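Local atomic coordinates of putative non-ribosomal peptide synthetase (Actinomadura parvosata subsp. kistnae, PDB entry 6M7L), a protein that probably serves as a condensation-like domain of a non-ribosomal peptide synthetase, likely inactive in peptide bond formation and perhaps recruiting partner proteins instead. Residues A[152-157]-A[314-319]; A[351-356]-A[369-374]; A[404-409]-A[432-437]. All coordinates share one frame; numbering follows the deposited sequence.

Contact 1: A[152-157]-A[314-319]; sequences AADEES and PFSRWL
Asp154 meets the 314-319 chain with both its CB and one carboxylate oxygen. OD2 lies 3.4 Å from Phe315 CB and accepts a weak, bent hydrogen bond from Phe315 N, with an N-H...O angle of 132°. The same oxygen approaches the Phe315 ring at its edge, near the ring plane, and the carboxylate is turned 71° from that ring. Asp154 CB packs against Ser316 OG at 3.2 Å. Upstream, Ala152 O touches Pro314 CD at 3.7 Å, and Pro314 continues onto Arg27 and Gln28 of helix 26-34.

The other oxygen, OD1, looks back at its own segment. With CG set between the backbone N and the carbonyl carbon (chi1 60°), the carboxylate caps the start of helix 155-172: Ser157 N donates to Asp154 OD1 over 2.8 Å, and Ser157 OG donates to it over 2.6 Å from the opposite face. Arg301 adds a salt bridge to OD1, giving this buried oxygen three partners, while Ser157 OG is also hydrogen-bonded to Gly313 N. Arg298 spans the contact, with NH1 hydrogen-bonded to Ser316 OG and NH2 in a salt bridge with Glu156. Tyr190 packs edge-to-face with the Phe315 ring.

Sequence and position identify Asp154 as the aspartate of the HHxxxDG motif of condensation domains, and 314-319 probably corresponds to the conserved segment leading into strand 317-324. Here Glu155 replaces the glycine and an arginine the second histidine, a degeneracy consistent with a domain that does not condense peptides. As in other condensation domains, the aspartate-arginine pair probably has a structural role; with the helix cap it joins the two lobes of the chloramphenicol acetyltransferase-like fold at the cleft that holds the active site in condensing relatives.

Contact 2: A[351-356]-A[369-374]; sequences LPFERL and HPIFQV
The Phe353 ring pushes into the 369-374 loop and meets two aromatic rings there. Its CE2 comes 3.4 Å from His369 CE1; the planes are almost parallel (3°), but the rings meet rim to rim and neither lies over the other's face. Phe372 approaches obliquely, with its CE2 3.4 Å from Phe353 CE1 and the planes 42° apart. The three rings form an aromatic cluster, which Phe353 reaches with CG anti to the backbone N (chi1 174°).

Aliphatic contacts flank it: Ile371 CD1 lies 3.6 Å from Phe353 CE1 and also touches Leu356 CD2, one turn along the helix. Phe353 belongs to the HQDxPFE-type motif of condensation domains and 369-374 probably to the next one; here helix 353-360 packs on the loop that leads into strand 374-380. An alanine in place of Phe353 would probably open a gap between helix and loop and leave the His369 and Phe372 rings without their common partner.

Polar contacts hold the loop side. His369 ND1 donates to Phe372 O over 2.8 Å, close to the imidazole plane, fixing the ring's rotation; Gln373 NE2 donates to His369 O over 2.7 Å.

Contact 3: A[404-409]-A[432-437]; sequences EAMELD and VYAEDR
Asp409 O is gripped by Ala434 N through a 2.8 Å hydrogen bond, the donor tilted 31° from the carbonyl plane, and by the CA-H of Tyr433, whose CA is 3.3 Å away. This pairing joins the entry of strand 410-418 to the exit of its antiparallel partner 424-434, at the open end of a beta hairpin in the mixed sheet of the C-terminal lobe. Beside the bond, Ala434 CB packs on Leu408 O at 3.3 Å.

Met406 packs against the end of the strand. Its CG sits between the backbone N and the carbonyl carbon (chi1 68°), and the chain then runs extended, bringing CE to 3.5 Å from Ala434 N and equally near Tyr433 C and Val432 O. The side chain crosses Val432 at an angle, SD 4.0 Å from Val432 CG1, and Trp411 and Ala246 adjoin it.

The carboxylate of buried Asp409 takes its main salt bridge from Arg238. Its pairing with the exposed Arg437 is long and a matter of charge alone: Asp409 OD2 stands 3.9 Å from Arg437 NE, over one face of the guanidinium, with no N-H pointing at it.

The three contacts come in series along the chain, none enclosing or crossing another. Contact 1 closes the longest loop: the start of helix 155-172, just after strand 141-149 of the N-terminal lobe, returns to the chain entering strand 317-324. Contact 2 closes a short loop of a dozen residues, folding the chain before strand 374-380 back onto helix 353-360. Contact 3 closes the hairpin 410-418/424-434 at its open end. Trp318 joins all three, its O touching Phe353 CB and its indole packing against Phe372 and Leu408. Contacts 2 and 3 meet directly as well, through a probable hydrogen bond between Gln373 O and Asp409 N that brings strands 374-380 and 410-418 together.

Contact 1: A[152-157]-A[314-319]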
loop_
_atom_site.group_PDB
_atom_site.type_symbol
_atom_site.label_atom_id
_atom_site.label_comp_id
_atom_site.label_asym_id
_atom_site.label_seq_id
_atom_site.Cartn_x
_atom_site.Cartn_y
_atom_site.Cartn_z
ATOM N N ALA A 152 -17.484 14.872 2.434
ATOM C CA ALA A 152 -16.302 14.889 3.278
ATOM C C ALA A 152 -15.237 13.884 2.879
ATOM O O ALA A 152 -14.085 14.046 3.293
ATOM C CB ALA A 152 -16.684 14.626 4.740
ATOM N N ALA A 153 -15.578 12.865 2.096
ATOM C CA ALA A 153 -14.651 11.778 1.817
ATOM C C ALA A 153 -14.871 11.277 0.399
ATOM O O ALA A 153 -16.016 11.071 -0.017
ATOM C CB ALA A 153 -14.835 10.637 2.823
ATOM N N ASP A 154 -13.781 11.085 -0.337
ATOM C CA ASP A 154 -13.842 10.516 -1.673
ATOM C C ASP A 154 -13.481 9.031 -1.606
ATOM O O ASP A 154 -13.395 8.439 -0.525
ATOM C CB ASP A 154 -12.937 11.299 -2.631
ATOM C CG ASP A 154 -11.473 11.288 -2.216
ATOM O OD1 ASP A 154 -11.137 10.698 -1.167
ATOM O OD2 ASP A 154 -10.648 11.878 -2.948
ATOM N N GLU A 155 -13.274 8.414 -2.772
ATOM C CA GLU A 155 -12.917 6.999 -2.803
ATOM C C GLU A 155 -11.588 6.759 -2.096
ATOM O O GLU A 155 -11.467 5.855 -1.261
ATOM C CB GLU A 155 -12.859 6.501 -4.248
ATOM C CG GLU A 155 -13.085 4.999 -4.400
ATOM C CD GLU A 155 -12.555 4.450 -5.717
ATOM O OE1 GLU A 155 -11.326 4.257 -5.830
ATOM O OE2 GLU A 155 -13.367 4.216 -6.639
ATOM N N GLU A 156 -10.580 7.577 -2.411
ATOM C CA GLU A 156 -9.262 7.428 -1.804
ATOM C C GLU A 156 -9.276 7.691 -0.305
ATOM O O GLU A 156 -8.399 7.192 0.405
ATOM C CB GLU A 156 -8.257 8.363 -2.478
ATOM C CG GLU A 156 -7.940 8.017 -3.928
ATOM C CD GLU A 156 -9.094 8.307 -4.864
ATOM O OE1 GLU A 156 -9.829 9.285 -4.613
ATOM O OE2 GLU A 156 -9.281 7.548 -5.838
ATOM N N SER A 157 -10.246 8.467 0.190
ATOM C CA SER A 157 -10.312 8.755 1.617
ATOM C C SER A 157 -10.646 7.523 2.443
ATOM O O SER A 157 -10.323 7.489 3.635
ATOM C CB SER A 157 -11.342 9.852 1.893
ATOM O OG SER A 157 -10.894 11.112 1.417
ATOM N N PRO A 314 -13.291 15.431 -0.111
ATOM C CA PRO A 314 -13.931 15.193 -1.419
ATOM C C PRO A 314 -13.070 15.719 -2.560
ATOM O O PRO A 314 -13.373 16.720 -3.218
ATOM C CB PRO A 314 -15.256 15.948 -1.275
ATOM C CG PRO A 314 -14.925 17.080 -0.371
ATOM C CD PRO A 314 -13.934 16.536 0.622
ATOM N N PHE A 315 -11.955 15.035 -2.805
ATOM C CA PHE A 315 -11.003 15.453 -3.824
ATOM C C PHE A 315 -11.288 14.850 -5.192
ATOM O O PHE A 315 -10.525 15.103 -6.131
ATOM C CB PHE A 315 -9.577 15.090 -3.403
ATOM C CG PHE A 315 -9.154 15.677 -2.087
ATOM C CD1 PHE A 315 -9.038 17.048 -1.926
ATOM C CD2 PHE A 315 -8.848 14.853 -1.017
ATOM C CE1 PHE A 315 -8.642 17.586 -0.716
ATOM C CE2 PHE A 315 -8.448 15.383 0.195
ATOM C CZ PHE A 315 -8.345 16.753 0.346
ATOM N N SER A 316 -12.345 14.052 -5.324
ATOM C CA SER A 316 -12.711 13.496 -6.619
ATOM C C SER A 316 -12.898 14.608 -7.640
ATOM O O SER A 316 -13.647 15.561 -7.410
ATOM C CB SER A 316 -13.997 12.672 -6.505
ATOM O OG SER A 316 -13.795 11.493 -5.746
ATOM N N ARG A 317 -12.197 14.490 -8.761
ATOM C CA ARG A 317 -12.380 15.372 -9.902
ATOM C C ARG A 317 -12.975 14.567 -11.046
ATOM O O ARG A 317 -12.513 13.457 -11.336
ATOM C CB ARG A 317 -11.058 16.009 -10.334
ATOM C CG ARG A 317 -10.488 17.012 -9.345
ATOM C CD ARG A 317 -9.062 17.365 -9.724
ATOM N NE ARG A 317 -8.211 16.179 -9.724
ATOM C CZ ARG A 317 -7.075 16.072 -10.404
ATOM N NH1 ARG A 317 -6.649 17.079 -11.153
ATOM N NH2 ARG A 317 -6.369 14.951 -10.342
ATOM N N TRP A 318 -14.004 15.114 -11.680
ATOM C CA TRP A 318 -14.651 14.478 -12.814
ATOM C C TRP A 318 -14.331 15.255 -14.083
ATOM O O TRP A 318 -14.243 16.486 -14.064
ATOM C CB TRP A 318 -16.163 14.386 -12.605
ATOM C CG TRP A 318 -16.545 13.299 -11.647
ATOM C CD1 TRP A 318 -16.688 13.408 -10.295
ATOM C CD2 TRP A 318 -16.814 11.929 -11.969
ATOM N NE1 TRP A 318 -17.037 12.193 -9.756
ATOM C CE2 TRP A 318 -17.122 11.269 -10.764
ATOM C CE3 TRP A 318 -16.829 11.198 -13.161
ATOM C CZ2 TRP A 318 -17.442 9.914 -10.715
ATOM C CZ3 TRP A 318 -17.148 9.851 -13.112
ATOM C CH2 TRP A 318 -17.449 9.224 -11.897
ATOM N N LEU A 319 -14.150 14.528 -15.182
ATOM C CA LEU A 319 -13.710 15.114 -16.441
ATOM C C LEU A 319 -14.613 14.625 -17.562
ATOM O O LEU A 319 -14.666 13.423 -17.839
ATOM C CB LEU A 319 -12.250 14.754 -16.729
ATOM C CG LEU A 319 -11.462 15.745 -17.582
ATOM C CD1 LEU A 319 -11.396 17.091 -16.877
ATOM C CD2 LEU A 319 -10.065 15.212 -17.870
#

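Contact 2: A[351-356]-A[369-374]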
loop_
_atom_site.group_PDB
_atom_site.type_symbol
_atom_site.label_atom_id
_atom_site.label_comp_id
_atom_site.label_asym_id
_atom_site.label_seq_id
_atom_site.Cartn_x
_atom_site.Cartn_y
_atom_site.Cartn_z
ATOM N N LEU A 351 -11.116 24.109 -13.390
ATOM C CA LEU A 351 -12.525 24.383 -13.141
ATOM C C LEU A 351 -13.198 23.116 -12.631
ATOM O O LEU A 351 -13.173 22.092 -13.327
ATOM C CB LEU A 351 -13.201 24.870 -14.419
ATOM C CG LEU A 351 -14.720 25.049 -14.372
ATOM C CD1 LEU A 351 -15.101 26.141 -13.386
ATOM C CD2 LEU A 351 -15.268 25.351 -15.758
ATOM N N PRO A 352 -13.790 23.124 -11.438
ATOM C CA PRO A 352 -14.402 21.900 -10.914
ATOM C C PRO A 352 -15.612 21.491 -11.738
ATOM O O PRO A 352 -16.351 22.330 -12.259
ATOM C CB PRO A 352 -14.807 22.281 -9.484
ATOM C CG PRO A 352 -14.039 23.531 -9.176
ATOM C CD PRO A 352 -13.894 24.238 -10.484
ATOM N N PHE A 353 -15.803 20.174 -11.849
ATOM C CA PHE A 353 -16.908 19.651 -12.647
ATOM C C PHE A 353 -18.250 20.156 -12.136
ATOM O O PHE A 353 -19.139 20.489 -12.929
ATOM C CB PHE A 353 -16.882 18.125 -12.648
ATOM C CG PHE A 353 -18.069 17.506 -13.324
ATOM C CD1 PHE A 353 -18.161 17.488 -14.705
ATOM C CD2 PHE A 353 -19.096 16.948 -12.579
ATOM C CE1 PHE A 353 -19.254 16.925 -15.331
ATOM C CE2 PHE A 353 -20.192 16.383 -13.200
ATOM C CZ PHE A 353 -20.269 16.369 -14.579
ATOM N N GLU A 354 -18.417 20.219 -10.814
ATOM C CA GLU A 354 -19.685 20.669 -10.252
ATOM C C GLU A 354 -19.951 22.138 -10.559
ATOM O O GLU A 354 -21.107 22.530 -10.741
ATOM C CB GLU A 354 -19.711 20.423 -8.743
ATOM C CG GLU A 354 -19.707 18.951 -8.346
ATOM C CD GLU A 354 -18.338 18.302 -8.461
ATOM O OE1 GLU A 354 -17.381 18.985 -8.883
ATOM O OE2 GLU A 354 -18.218 17.105 -8.126
ATOM N N ARG A 355 -18.902 22.963 -10.620
ATOM C CA ARG A 355 -19.100 24.354 -11.013
ATOM C C ARG A 355 -19.419 24.460 -12.498
ATOM O O ARG A 355 -20.308 25.224 -12.894
ATOM C CB ARG A 355 -17.866 25.187 -10.665
ATOM C CG ARG A 355 -18.016 26.663 -11.006
ATOM C CD ARG A 355 -19.234 27.270 -10.318
ATOM N NE ARG A 355 -19.653 28.520 -10.948
ATOM C CZ ARG A 355 -20.651 29.283 -10.512
ATOM N NH1 ARG A 355 -20.962 30.402 -11.152
ATOM N NH2 ARG A 355 -21.338 28.930 -9.433
ATOM N N LEU A 356 -18.705 23.701 -13.335
ATOM C CA LEU A 356 -19.026 23.660 -14.758
ATOM C C LEU A 356 -20.458 23.197 -14.985
ATOM O O LEU A 356 -21.156 23.721 -15.861
ATOM C CB LEU A 356 -18.048 22.743 -15.492
ATOM C CG LEU A 356 -18.411 22.414 -16.943
ATOM C CD1 LEU A 356 -18.462 23.680 -17.781
ATOM C CD2 LEU A 356 -17.435 21.408 -17.535
ATOM N N HIS A 369 -27.389 12.237 -14.534
ATOM C CA HIS A 369 -26.144 12.915 -14.199
ATOM C C HIS A 369 -25.834 13.996 -15.232
ATOM O O HIS A 369 -26.116 13.820 -16.423
ATOM C CB HIS A 369 -24.995 11.909 -14.123
ATOM C CG HIS A 369 -23.740 12.467 -13.530
ATOM N ND1 HIS A 369 -22.716 12.976 -14.299
ATOM C CD2 HIS A 369 -23.344 12.597 -12.241
ATOM C CE1 HIS A 369 -21.742 13.395 -13.509
ATOM N NE2 HIS A 369 -22.098 13.177 -12.255
ATOM N N PRO A 370 -25.268 15.126 -14.811
ATOM C CA PRO A 370 -24.997 16.214 -15.758
ATOM C C PRO A 370 -23.912 15.857 -16.764
ATOM O O PRO A 370 -23.000 15.073 -16.486
ATOM C CB PRO A 370 -24.548 17.369 -14.854
ATOM C CG PRO A 370 -25.076 17.032 -13.499
ATOM C CD PRO A 370 -25.032 15.538 -13.418
ATOM N N ILE A 371 -24.044 16.442 -17.956
ATOM C CA ILE A 371 -23.051 16.404 -19.028
ATOM C C ILE A 371 -22.813 14.988 -19.546
ATOM O O ILE A 371 -22.842 14.754 -20.760
ATOM C CB ILE A 371 -21.730 17.058 -18.584
ATOM C CG1 ILE A 371 -21.987 18.493 -18.116
ATOM C CG2 ILE A 371 -20.733 17.061 -19.732
ATOM C CD1 ILE A 371 -20.736 19.247 -17.723
ATOM N N PHE A 372 -22.560 14.037 -18.650
ATOM C CA PHE A 372 -22.391 12.652 -19.059
ATOM C C PHE A 372 -23.138 11.739 -18.101
ATOM O O PHE A 372 -23.324 12.056 -16.924
ATOM C CB PHE A 372 -20.905 12.244 -19.137
ATOM C CG PHE A 372 -20.143 12.450 -17.859
ATOM C CD1 PHE A 372 -20.119 11.467 -16.882
ATOM C CD2 PHE A 372 -19.435 13.619 -17.644
ATOM C CE1 PHE A 372 -19.416 11.657 -15.708
ATOM C CE2 PHE A 372 -18.725 13.809 -16.473
ATOM C CZ PHE A 372 -18.717 12.829 -15.505
ATOM N N GLN A 373 -23.576 10.599 -18.632
ATOM C CA GLN A 373 -24.229 9.567 -17.847
ATOM C C GLN A 373 -23.464 8.257 -17.857
ATOM O O GLN A 373 -23.836 7.334 -17.123
ATOM C CB GLN A 373 -25.659 9.321 -18.358
ATOM C CG GLN A 373 -26.563 10.541 -18.300
ATOM C CD GLN A 373 -26.233 11.571 -19.362
ATOM O OE1 GLN A 373 -26.050 11.234 -20.531
ATOM N NE2 GLN A 373 -26.139 12.834 -18.957
ATOM N N VAL A 374 -22.418 8.152 -18.671
ATOM C CA VAL A 374 -21.549 6.987 -18.731
ATOM C C VAL A 374 -20.142 7.441 -18.374
ATOM O O VAL A 374 -19.684 8.489 -18.840
ATOM C CB VAL A 374 -21.585 6.331 -20.127
ATOM C CG1 VAL A 374 -20.627 5.151 -20.197
ATOM C CG2 VAL A 374 -23.003 5.897 -20.464
#

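Contact 3: A[404-409]-A[432-437]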
loop_
_atom_site.group_PDB
_atom_site.type_symbol
_atom_site.label_atom_id
_atom_site.label_comp_id
_atom_site.label_asym_id
_atom_site.label_seq_id
_atom_site.Cartn_x
_atom_site.Cartn_y
_atom_site.Cartn_z
ATOM N N GLU A 404 -21.412 0.884 -4.984
ATOM C CA GLU A 404 -21.691 2.195 -4.414
ATOM C C GLU A 404 -22.867 2.857 -5.123
ATOM O O GLU A 404 -23.111 2.641 -6.313
ATOM C CB GLU A 404 -20.458 3.093 -4.515
ATOM C CG GLU A 404 -19.419 2.853 -3.439
ATOM C CD GLU A 404 -18.093 3.513 -3.757
ATOM O OE1 GLU A 404 -17.827 3.765 -4.952
ATOM O OE2 GLU A 404 -17.318 3.780 -2.814
ATOM N N ALA A 405 -23.606 3.667 -4.368
ATOM C CA ALA A 405 -24.649 4.488 -4.962
ATOM C C ALA A 405 -24.027 5.469 -5.944
ATOM O O ALA A 405 -22.997 6.086 -5.655
ATOM C CB ALA A 405 -25.425 5.233 -3.875
ATOM N N MET A 406 -24.643 5.603 -7.114
ATOM C CA MET A 406 -24.111 6.476 -8.148
ATOM C C MET A 406 -25.253 7.154 -8.884
ATOM O O MET A 406 -26.392 6.683 -8.880
ATOM C CB MET A 406 -23.227 5.707 -9.141
ATOM C CG MET A 406 -23.978 4.718 -10.017
ATOM S SD MET A 406 -22.892 3.960 -11.237
ATOM C CE MET A 406 -24.070 3.112 -12.278
ATOM N N GLU A 407 -24.931 8.285 -9.512
ATOM C CA GLU A 407 -25.875 8.984 -10.372
ATOM C C GLU A 407 -25.761 8.566 -11.826
ATOM O O GLU A 407 -26.684 8.824 -12.608
ATOM C CB GLU A 407 -25.663 10.497 -10.279
ATOM C CG GLU A 407 -25.697 11.056 -8.876
ATOM C CD GLU A 407 -25.522 12.557 -8.864
ATOM O OE1 GLU A 407 -26.458 13.269 -9.290
ATOM O OE2 GLU A 407 -24.442 13.025 -8.446
ATOM N N LEU A 408 -24.651 7.942 -12.206
ATOM C CA LEU A 408 -24.447 7.535 -13.583
ATOM C C LEU A 408 -25.359 6.365 -13.934
ATOM O O LEU A 408 -25.839 5.631 -13.066
ATOM C CB LEU A 408 -22.987 7.146 -13.807
ATOM C CG LEU A 408 -21.962 8.226 -13.461
ATOM C CD1 LEU A 408 -20.613 7.598 -13.161
ATOM C CD2 LEU A 408 -21.849 9.227 -14.598
ATOM N N ASP A 409 -25.611 6.208 -15.234
ATOM C CA ASP A 409 -26.321 5.026 -15.705
ATOM C C ASP A 409 -25.371 3.850 -15.861
ATOM O O ASP A 409 -25.733 2.705 -15.566
ATOM C CB ASP A 409 -27.017 5.314 -17.034
ATOM C CG ASP A 409 -27.817 6.593 -17.003
ATOM O OD1 ASP A 409 -28.195 7.025 -15.896
ATOM O OD2 ASP A 409 -28.070 7.165 -18.083
ATOM N N VAL A 432 -20.618 -1.421 -14.205
ATOM C CA VAL A 432 -21.511 -1.018 -13.125
ATOM C C VAL A 432 -22.676 -0.246 -13.729
ATOM O O VAL A 432 -22.478 0.771 -14.399
ATOM C CB VAL A 432 -20.769 -0.178 -12.077
ATOM C CG1 VAL A 432 -21.699 0.166 -10.924
ATOM C CG2 VAL A 432 -19.536 -0.926 -11.584
ATOM N N TYR A 433 -23.893 -0.731 -13.494
ATOM C CA TYR A 433 -25.087 -0.179 -14.117
ATOM C C TYR A 433 -26.048 0.345 -13.058
ATOM O O TYR A 433 -26.081 -0.146 -11.925
ATOM C CB TYR A 433 -25.800 -1.231 -14.980
ATOM C CG TYR A 433 -26.379 -2.374 -14.179
ATOM C CD1 TYR A 433 -25.602 -3.476 -13.844
ATOM C CD2 TYR A 433 -27.701 -2.350 -13.751
ATOM C CE1 TYR A 433 -26.125 -4.522 -13.109
ATOM C CE2 TYR A 433 -28.232 -3.389 -13.013
ATOM C CZ TYR A 433 -27.441 -4.470 -12.694
ATOM O OH TYR A 433 -27.968 -5.505 -11.961
ATOM N N ALA A 434 -26.838 1.342 -13.444
ATOM C CA ALA A 434 -27.858 1.897 -12.564
ATOM C C ALA A 434 -29.112 1.035 -12.615
ATOM O O ALA A 434 -29.619 0.727 -13.697
ATOM C CB ALA A 434 -28.186 3.334 -12.967
ATOM N N GLU A 435 -29.616 0.652 -11.439
ATOM C CA GLU A 435 -30.772 -0.238 -11.395
ATOM C C GLU A 435 -32.049 0.455 -11.864
ATOM O O GLU A 435 -32.936 -0.204 -12.417
ATOM C CB GLU A 435 -30.948 -0.801 -9.985
ATOM C CG GLU A 435 -29.854 -1.787 -9.586
ATOM C CD GLU A 435 -30.178 -2.550 -8.317
ATOM O OE1 GLU A 435 -31.197 -2.227 -7.668
ATOM O OE2 GLU A 435 -29.415 -3.476 -7.972
ATOM N N ASP A 436 -32.160 1.781 -11.674
ATOM C CA ASP A 436 -33.323 2.526 -12.187
ATOM C C ASP A 436 -33.324 2.646 -13.690
ATOM O O ASP A 436 -34.195 3.329 -14.249
ATOM C CB ASP A 436 -33.376 3.932 -11.592
ATOM C CG ASP A 436 -33.478 3.927 -10.084
ATOM O OD1 ASP A 436 -33.881 2.890 -9.515
ATOM O OD2 ASP A 436 -33.156 4.967 -9.467
ATOM N N ARG A 437 -32.368 1.996 -14.351
ATOM C CA ARG A 437 -32.137 2.198 -15.775
ATOM C C ARG A 437 -31.865 0.918 -16.545
ATOM O O ARG A 437 -32.263 0.830 -17.710
ATOM C CB ARG A 437 -30.950 3.162 -15.956
ATOM C CG ARG A 437 -30.565 3.436 -17.389
ATOM C CD ARG A 437 -31.353 4.572 -17.997
ATOM N NE ARG A 437 -30.887 4.859 -19.350
ATOM C CZ ARG A 437 -31.503 5.680 -20.192
ATOM N NH1 ARG A 437 -32.617 6.298 -19.820
ATOM N NH2 ARG A 437 -31.008 5.881 -21.405
#